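PDB 2E4T: endoglucanase from Clostridium thermocellum, which hydrolyses internal beta-1,4-glucosidic bonds of cellulose and xyloglucan, probably in part through the glycoside hydrolase family 44 domain described here. Local coordinates for residues T91-K96 and T105-Q110; N163-K168 and T176-Y181. All coordinates share one frame; numbering follows the deposited sequence.

Interaction 1 of 2, residues T91-K96 and T105-Q110; sequences TTFHDK and TLITLQ
H94 and F93, neighbours on helix 88-99, meet T105 and I107 on strand 104-109. Helix and strand are consecutive elements of the TIM-like barrel, the strand following the helix after a short turn. Over the segments 91-96 and 105-109 the two run nearly antiparallel (168°), with axes 9.6 Å apart at their closest. This is how an outer helix lies against the parallel strands of such a barrel.

T105 is the centre of the contact, because both its branches take part. Its hydroxyl bonds to the histidine, while its methyl lies beside the same ring nitrogen and also reaches the edge of the phenylalanine ring. The H94 ring offers its edge to T105, and T105 OG1 lies in the ring plane, 2.7 Å from H94 ND1. The bond is short but bent, at 137°, and either group could be the donor. H94 CG stands anti to the backbone N (chi1 -172°), which swings the ring off the helix until ND1 reaches the strand. The other ring nitrogen, NE2, is hydrogen-bonded to the carbonyl oxygen of T176. With both nitrogens held, the rotation of this buried imidazole is fixed. Y169 adds an edge-to-face contact with the same ring.

F93 shares the trans chi1 of H94, but its bond from CA to CB already points at the strand. T105 CG2 sits 4.2 Å from F93 CE2. F93 and I107 lie alongside each other, pointing opposite ways, an apolar contact made obliquely to the ring. The isoleucine gets there through its long branch, CG1 and CD1. On the sheet side, strand 40-43 adds K41 against F93 and F43 against I107. The apolar part of the contact closes with I107 CD1 4.1 Å from F93 CD2.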
ATOM      1  N   THR A  91       1.774   7.998 -18.546  1.00  5.99           N
ATOM      2  CA  THR A  91       0.525   7.826 -19.263  1.00  6.47           C
ATOM      3  C   THR A  91       0.351   6.368 -19.718  1.00  5.94           C
ATOM      4  O   THR A  91      -0.797   5.860 -19.729  1.00  6.80           O
ATOM      5  CB  THR A  91       0.398   8.812 -20.425  1.00  6.82           C
ATOM      6  OG1 THR A  91       1.423   8.566 -21.416  1.00  7.23           O
ATOM      7  CG2 THR A  91       0.484  10.255 -19.948  1.00  7.67           C
ATOM      8  N   THR A  92       1.436   5.650 -20.036  1.00  6.21           N
ATOM      9  CA  THR A  92       1.271   4.219 -20.288  1.00  6.10           C
ATOM     10  C   THR A  92       0.811   3.510 -19.011  1.00  5.62           C
ATOM     11  O   THR A  92      -0.093   2.658 -19.039  1.00  6.24           O
ATOM     12  CB  THR A  92       2.594   3.579 -20.815  1.00  6.87           C
ATOM     13  OG1 THR A  92       2.931   4.224 -22.051  1.00  7.83           O
ATOM     14  CG2 THR A  92       2.455   2.109 -21.041  1.00  7.64           C
ATOM     15  N   PHE A  93       1.403   3.892 -17.871  1.00  5.90           N
ATOM     16  CA  PHE A  93       1.055   3.259 -16.612  1.00  5.39           C
ATOM     17  C   PHE A  93      -0.430   3.482 -16.291  1.00  5.43           C
ATOM     18  O   PHE A  93      -1.160   2.523 -15.924  1.00  5.74           O
ATOM     19  CB  PHE A  93       1.938   3.894 -15.505  1.00  5.85           C
ATOM     20  CG  PHE A  93       1.793   3.234 -14.175  1.00  5.21           C
ATOM     21  CD1 PHE A  93       2.673   2.239 -13.785  1.00  6.21           C
ATOM     22  CD2 PHE A  93       0.797   3.644 -13.256  1.00  6.20           C
ATOM     23  CE1 PHE A  93       2.525   1.606 -12.522  1.00  6.78           C
ATOM     24  CE2 PHE A  93       0.663   3.050 -12.016  1.00  6.87           C
ATOM     25  CZ  PHE A  93       1.520   2.019 -11.665  1.00  6.59           C
ATOM     26  N   HIS A  94      -0.905   4.724 -16.418  1.00  5.57           N
ATOM     27  CA  HIS A  94      -2.295   5.019 -16.143  1.00  5.49           C
ATOM     28  C   HIS A  94      -3.229   4.428 -17.195  1.00  5.82           C
ATOM     29  O   HIS A  94      -4.317   3.923 -16.873  1.00  6.12           O
ATOM     30  CB  HIS A  94      -2.496   6.509 -15.944  1.00  6.05           C
ATOM     31  CG  HIS A  94      -3.879   6.873 -15.474  1.00  6.14           C
ATOM     32  ND1 HIS A  94      -4.488   6.269 -14.365  1.00  6.45           N
ATOM     33  CD2 HIS A  94      -4.736   7.809 -15.959  1.00  6.54           C
ATOM     34  CE1 HIS A  94      -5.673   6.854 -14.215  1.00  6.52           C
ATOM     35  NE2 HIS A  94      -5.846   7.784 -15.163  1.00  6.65           N
ATOM     36  N   ASP A  95      -2.825   4.493 -18.472  1.00  5.90           N
ATOM     37  CA  ASP A  95      -3.674   3.883 -19.513  1.00  6.04           C
ATOM     38  C   ASP A  95      -3.855   2.383 -19.216  1.00  5.85           C
ATOM     39  O   ASP A  95      -4.978   1.848 -19.395  1.00  6.51           O
ATOM     40  CB  ASP A  95      -3.046   4.034 -20.893  1.00  6.58           C
ATOM     41  CG  ASP A  95      -3.067   5.432 -21.451  1.00  7.29           C
ATOM     42  OD1 ASP A  95      -3.782   6.306 -20.918  1.00  7.74           O
ATOM     43  OD2 ASP A  95      -2.402   5.621 -22.519  1.00  9.01           O
ATOM     44  N   LYS A  96      -2.778   1.697 -18.819  1.00  5.90           N
ATOM     45  CA  LYS A  96      -2.906   0.272 -18.496  1.00  6.00           C
ATOM     46  C   LYS A  96      -3.869   0.101 -17.313  1.00  6.05           C
ATOM     47  O   LYS A  96      -4.761  -0.793 -17.351  1.00  6.78           O
ATOM     48  CB  LYS A  96      -1.555  -0.332 -18.163  1.00  6.49           C
ATOM     49  CG  LYS A  96      -0.705  -0.665 -19.408  1.00  6.70           C
ATOM     50  CD  LYS A  96       0.651  -1.219 -18.995  1.00  6.86           C
ATOM     51  CE  LYS A  96       1.364  -1.916 -20.125  1.00  7.44           C
ATOM     52  NZ  LYS A  96       2.661  -2.501 -19.646  1.00  7.72           N
ATOM     53  N   THR A 105      -5.231   5.475  -9.362  1.00  5.13           N
ATOM     54  CA  THR A 105      -3.842   5.533  -9.743  1.00  5.09           C
ATOM     55  C   THR A 105      -3.151   6.566  -8.864  1.00  4.87           C
ATOM     56  O   THR A 105      -3.642   7.698  -8.710  1.00  5.68           O
ATOM     57  CB  THR A 105      -3.704   5.922 -11.213  1.00  5.69           C
ATOM     58  OG1 THR A 105      -4.314   4.889 -12.004  1.00  6.22           O
ATOM     59  CG2 THR A 105      -2.233   6.047 -11.619  1.00  6.29           C
ATOM     60  N   LEU A 106      -2.024   6.148  -8.268  1.00  4.92           N
ATOM     61  CA  LEU A 106      -1.182   6.975  -7.411  1.00  4.67           C
ATOM     62  C   LEU A 106       0.168   7.164  -8.114  1.00  4.87           C
ATOM     63  O   LEU A 106       0.859   6.187  -8.400  1.00  5.41           O
ATOM     64  CB  LEU A 106      -0.977   6.240  -6.074  1.00  5.04           C
ATOM     65  CG  LEU A 106       0.040   6.854  -5.117  1.00  5.42           C
ATOM     66  CD1 LEU A 106      -0.352   8.279  -4.738  1.00  6.31           C
ATOM     67  CD2 LEU A 106       0.144   6.002  -3.856  1.00  6.34           C
ATOM     68  N   ILE A 107       0.470   8.435  -8.467  1.00  4.67           N
ATOM     69  CA  ILE A 107       1.696   8.746  -9.199  1.00  4.92           C
ATOM     70  C   ILE A 107       2.683   9.467  -8.279  1.00  5.07           C
ATOM     71  O   ILE A 107       2.364  10.508  -7.702  1.00  5.42           O
ATOM     72  CB  ILE A 107       1.365   9.632 -10.434  1.00  5.84           C
ATOM     73  CG1 ILE A 107       0.464   8.890 -11.416  1.00  5.78           C
ATOM     74  CG2 ILE A 107       2.646  10.149 -11.103  1.00  6.36           C
ATOM     75  CD1 ILE A 107       0.970   7.547 -11.913  1.00  5.87           C
ATOM     76  N   THR A 108       3.904   8.936  -8.229  1.00  5.60           N
ATOM     77  CA  THR A 108       4.957   9.619  -7.454  1.00  5.85           C
ATOM     78  C   THR A 108       5.493  10.808  -8.224  1.00  5.47           C
ATOM     79  O   THR A 108       5.863  10.711  -9.422  1.00  6.72           O
ATOM     80  CB  THR A 108       6.061   8.644  -7.133  1.00  6.31           C
ATOM     81  OG1 THR A 108       5.517   7.594  -6.279  1.00  6.36           O
ATOM     82  CG2 THR A 108       7.202   9.315  -6.364  1.00  6.76           C
ATOM     83  N   LEU A 109       5.563  11.934  -7.513  1.00  5.15           N
ATOM     84  CA  LEU A 109       6.223  13.151  -7.967  1.00  5.11           C
ATOM     85  C   LEU A 109       7.596  13.252  -7.270  1.00  5.19           C
ATOM     86  O   LEU A 109       7.872  12.613  -6.263  1.00  5.69           O
ATOM     87  CB  LEU A 109       5.363  14.387  -7.661  1.00  5.62           C
ATOM     88  CG  LEU A 109       3.968  14.347  -8.309  1.00  5.80           C
ATOM     89  CD1 LEU A 109       3.191  15.597  -7.857  1.00  6.86           C
ATOM     90  CD2 LEU A 109       4.062  14.269  -9.827  1.00  6.92           C
ATOM     91  N   GLN A 110       8.453  14.116  -7.866  1.00  5.42           N
ATOM     92  CA  GLN A 110       9.870  14.119  -7.549  1.00  5.20           C
ATOM     93  C   GLN A 110      10.211  15.295  -6.616  1.00  5.30           C
ATOM     94  O   GLN A 110       9.999  16.464  -6.960  1.00  7.29           O
ATOM     95  CB  GLN A 110      10.644  14.244  -8.878  1.00  5.48           C
ATOM     96  CG  GLN A 110      10.521  12.987  -9.737  1.00  5.81           C
ATOM     97  CD  GLN A 110       9.116  12.676 -10.233  1.00  5.05           C
ATOM     98  OE1 GLN A 110       8.436  13.549 -10.816  1.00  5.87           O
ATOM     99  NE2 GLN A 110       8.671  11.427 -10.017  1.00  5.89           N
TER

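Interaction 2 of 2, residues N163-K168 and T176-Y181; sequences NYLVNK and TGIKGY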
ATOM      1  N   ASN A 163      -0.156  19.381 -14.586  1.00  5.71           N
ATOM      2  CA  ASN A 163      -1.039  20.018 -15.573  1.00  5.78           C
ATOM      3  C   ASN A 163      -1.143  19.145 -16.852  1.00  6.11           C
ATOM      4  O   ASN A 163      -2.231  19.030 -17.444  1.00  6.57           O
ATOM      5  CB  ASN A 163      -0.483  21.411 -15.918  1.00  6.56           C
ATOM      6  CG  ASN A 163      -1.348  22.084 -16.951  1.00  7.74           C
ATOM      7  OD1 ASN A 163      -2.475  22.526 -16.633  1.00  9.10           O
ATOM      8  ND2 ASN A 163      -0.886  22.121 -18.207  1.00  8.64           N
ATOM      9  N   TYR A 164      -0.030  18.554 -17.296  1.00  6.33           N
ATOM     10  CA  TYR A 164      -0.066  17.701 -18.479  1.00  6.33           C
ATOM     11  C   TYR A 164      -1.025  16.520 -18.262  1.00  6.01           C
ATOM     12  O   TYR A 164      -1.834  16.159 -19.155  1.00  6.80           O
ATOM     13  CB  TYR A 164       1.360  17.231 -18.792  1.00  6.95           C
ATOM     14  CG  TYR A 164       1.461  16.388 -20.032  1.00  7.06           C
ATOM     15  CD1 TYR A 164       1.845  16.992 -21.226  1.00  8.26           C
ATOM     16  CD2 TYR A 164       1.233  15.003 -20.030  1.00  8.37           C
ATOM     17  CE1 TYR A 164       1.953  16.264 -22.410  1.00 10.47           C
ATOM     18  CE2 TYR A 164       1.348  14.289 -21.228  1.00 10.05           C
ATOM     19  CZ  TYR A 164       1.688  14.930 -22.423  1.00 10.86           C
ATOM     20  OH  TYR A 164       1.778  14.147 -23.567  1.00 15.23           O
ATOM     21  N   LEU A 165      -0.929  15.918 -17.087  1.00  6.03           N
ATOM     22  CA  LEU A 165      -1.780  14.762 -16.745  1.00  5.95           C
ATOM     23  C   LEU A 165      -3.270  15.180 -16.655  1.00  5.82           C
ATOM     24  O   LEU A 165      -4.146  14.473 -17.176  1.00  6.97           O
ATOM     25  CB  LEU A 165      -1.311  14.136 -15.446  1.00  6.10           C
ATOM     26  CG  LEU A 165       0.088  13.538 -15.527  1.00  6.32           C
ATOM     27  CD1 LEU A 165       0.532  13.091 -14.118  1.00  6.72           C
ATOM     28  CD2 LEU A 165       0.214  12.398 -16.500  1.00  7.00           C
ATOM     29  N   VAL A 166      -3.544  16.292 -15.975  1.00  6.08           N
ATOM     30  CA  VAL A 166      -4.925  16.763 -15.842  1.00  6.23           C
ATOM     31  C   VAL A 166      -5.494  17.146 -17.208  1.00  6.87           C
ATOM     32  O   VAL A 166      -6.674  16.872 -17.500  1.00  7.46           O
ATOM     33  CB  VAL A 166      -4.987  17.961 -14.872  1.00  7.36           C
ATOM     34  CG1 VAL A 166      -6.348  18.632 -14.865  1.00  8.75           C
ATOM     35  CG2 VAL A 166      -4.627  17.471 -13.478  1.00  7.73           C
ATOM     36  N   ASN A 167      -4.687  17.765 -18.072  1.00  7.35           N
ATOM     37  CA  ASN A 167      -5.122  18.059 -19.423  1.00  7.47           C
ATOM     38  C   ASN A 167      -5.540  16.788 -20.165  1.00  7.56           C
ATOM     39  O   ASN A 167      -6.537  16.777 -20.900  1.00  8.77           O
ATOM     40  CB  ASN A 167      -4.002  18.795 -20.157  1.00  8.75           C
ATOM     41  CG  ASN A 167      -4.393  19.110 -21.587  1.00 11.21           C
ATOM     42  OD1 ASN A 167      -3.977  18.363 -22.506  1.00 14.32           O
ATOM     43  ND2 ASN A 167      -5.244  20.071 -21.784  1.00 12.27           N
ATOM     44  N   LYS A 168      -4.759  15.716 -19.995  1.00  7.20           N
ATOM     45  CA  LYS A 168      -5.034  14.481 -20.720  1.00  7.27           C
ATOM     46  C   LYS A 168      -6.236  13.726 -20.158  1.00  6.88           C
ATOM     47  O   LYS A 168      -7.025  13.179 -20.920  1.00  8.28           O
ATOM     48  CB  LYS A 168      -3.796  13.603 -20.727  1.00  7.76           C
ATOM     49  CG  LYS A 168      -3.982  12.330 -21.519  1.00  8.93           C
ATOM     50  CD  LYS A 168      -2.663  11.573 -21.705  1.00 10.59           C
ATOM     51  CE  LYS A 168      -2.861  10.193 -22.395  1.00 13.11           C
ATOM     52  NZ  LYS A 168      -4.034   9.511 -21.870  0.50 21.37           N
ATOM     53  N   THR A 176     -11.691   9.436 -15.129  1.00  7.62           N
ATOM     54  CA  THR A 176     -10.386   8.956 -15.582  1.00  8.00           C
ATOM     55  C   THR A 176      -9.233   9.719 -14.966  1.00  7.34           C
ATOM     56  O   THR A 176      -8.063   9.464 -15.309  1.00  7.94           O
ATOM     57  CB  THR A 176     -10.224   8.950 -17.092  1.00 10.24           C
ATOM     58  OG1 THR A 176     -10.407  10.231 -17.637  1.00 13.42           O
ATOM     59  CG2 THR A 176     -11.219   8.043 -17.763  1.00 11.55           C
ATOM     60  N   GLY A 177      -9.486  10.653 -14.051  1.00  6.68           N
ATOM     61  CA  GLY A 177      -8.392  11.409 -13.511  1.00  6.82           C
ATOM     62  C   GLY A 177      -7.500  10.567 -12.638  1.00  6.43           C
ATOM     63  O   GLY A 177      -7.926   9.601 -11.991  1.00  7.51           O
ATOM     64  N   ILE A 178      -6.240  10.986 -12.543  1.00  6.27           N
ATOM     65  CA  ILE A 178      -5.302  10.402 -11.572  1.00  5.74           C
ATOM     66  C   ILE A 178      -5.661  10.976 -10.200  1.00  5.78           C
ATOM     67  O   ILE A 178      -5.718  12.190  -9.976  1.00  6.43           O
ATOM     68  CB  ILE A 178      -3.866  10.754 -11.984  1.00  6.44           C
ATOM     69  CG1 ILE A 178      -3.551   9.911 -13.243  1.00  7.32           C
ATOM     70  CG2 ILE A 178      -2.890  10.477 -10.842  1.00  6.66           C
ATOM     71  CD1 ILE A 178      -2.329  10.372 -14.003  1.00  8.29           C
ATOM     72  N   LYS A 179      -5.954  10.074  -9.240  1.00  5.52           N
ATOM     73  CA  LYS A 179      -6.520  10.501  -7.969  1.00  5.77           C
ATOM     74  C   LYS A 179      -5.515  10.964  -6.946  1.00  5.58           C
ATOM     75  O   LYS A 179      -5.857  11.797  -6.091  1.00  6.40           O
ATOM     76  CB  LYS A 179      -7.433   9.413  -7.373  1.00  5.87           C
ATOM     77  CG  LYS A 179      -8.751   9.267  -8.055  1.00  6.93           C
ATOM     78  CD  LYS A 179      -9.589   8.122  -7.364  1.00  7.61           C
ATOM     79  CE  LYS A 179     -11.016   7.992  -7.809  1.00  9.31           C
ATOM     80  NZ  LYS A 179     -11.108   7.501  -9.195  1.00 10.61           N
ATOM     81  N   GLY A 180      -4.284  10.427  -6.993  1.00  5.57           N
ATOM     82  CA  GLY A 180      -3.330  10.732  -5.954  1.00  5.89           C
ATOM     83  C   GLY A 180      -1.927  10.919  -6.472  1.00  4.82           C
ATOM     84  O   GLY A 180      -1.546  10.346  -7.497  1.00  5.02           O
ATOM     85  N   TYR A 181      -1.167  11.737  -5.711  1.00  4.85           N
ATOM     86  CA  TYR A 181       0.237  11.944  -5.970  1.00  4.94           C
ATOM     87  C   TYR A 181       0.993  11.754  -4.686  1.00  5.03           C
ATOM     88  O   TYR A 181       0.569  12.179  -3.602  1.00  5.72           O
ATOM     89  CB  TYR A 181       0.503  13.371  -6.499  1.00  5.49           C
ATOM     90  CG  TYR A 181      -0.158  13.620  -7.839  1.00  5.04           C
ATOM     91  CD1 TYR A 181       0.417  13.157  -9.012  1.00  5.58           C
ATOM     92  CD2 TYR A 181      -1.406  14.242  -7.907  1.00  5.88           C
ATOM     93  CE1 TYR A 181      -0.214  13.345 -10.259  1.00  5.76           C
ATOM     94  CE2 TYR A 181      -2.053  14.405  -9.117  1.00  6.25           C
ATOM     95  CZ  TYR A 181      -1.472  13.938 -10.303  1.00  5.64           C
ATOM     96  OH  TYR A 181      -2.063  14.083 -11.532  1.00  6.52           O
TER
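This is a small, buried apolar contact between an outer helix of the TIM-like barrel and the chain leading into the next barrel strand. L165 of helix 158-169 meets I178, just before strand 180-183, and Y181, within it. The two segments together bury 139 Å². L165 and I178 form the closest backbone pair, with their CA atoms 7.6 Å apart.

L165 carries the helix side of the contact alone. Its bond from CA to CB points toward the strand segment, and CD1 does most of the touching. CG lies anti to the carbonyl carbon (chi1 -64°), and the extended chi2 of 173° carries CD1 outward to where it touches both partners. One is the end of the isoleucine, with L165 CD1 3.9 Å from I178 CD1. The L165 and I178 side chains cross at a slant, and CD2 of the leucine also touches the isoleucine tip.

The tyrosine is met differently. L165 CD1 lies in the plane of the Y181 ring, at its edge, so the contact is not one over the ring face. L165 CD1 is 3.8 Å from Y181 OH and about as close to CE1 of the same ring. L165 CB lies 4.0 Å from Y181 OH. The leucine and the tyrosine run alongside with opposed headings, so the phenol end reaches back along the leucine to its CB. The contact with OH is packing only.

Other elements complete the surroundings. Helix 88-99 lies beside the leucine, bringing V90 and T91 onto L165, and its H94 touches I178. Strand 104-109 packs on the other partners, with I107 against both I178 and Y181 and L109 against Y181. Helix 158-169 also sets V162 on Y181, so the tyrosine lies between that helix and the neighbouring strand.

In the fold
Both interactions are buried and belong to the same part of the TIM-like barrel. Each joins an outer helix to the strand that follows it, one after the other along the chain. Their strands, 104-109 and 180-183, are neighbours in the parallel sheet, and the centres of the two contacts are 9 Å apart. The backbones also meet, with I107 N 2.9 Å from G180 O in a probable hydrogen bond. The chemistry differs. Interaction 1 combines a polar histidine-threonine pair with apolar packing, while interaction 2 is leucine packing alone. The polar chemistry is on the side of interaction 1, whose histidine also reaches the segment 176-181.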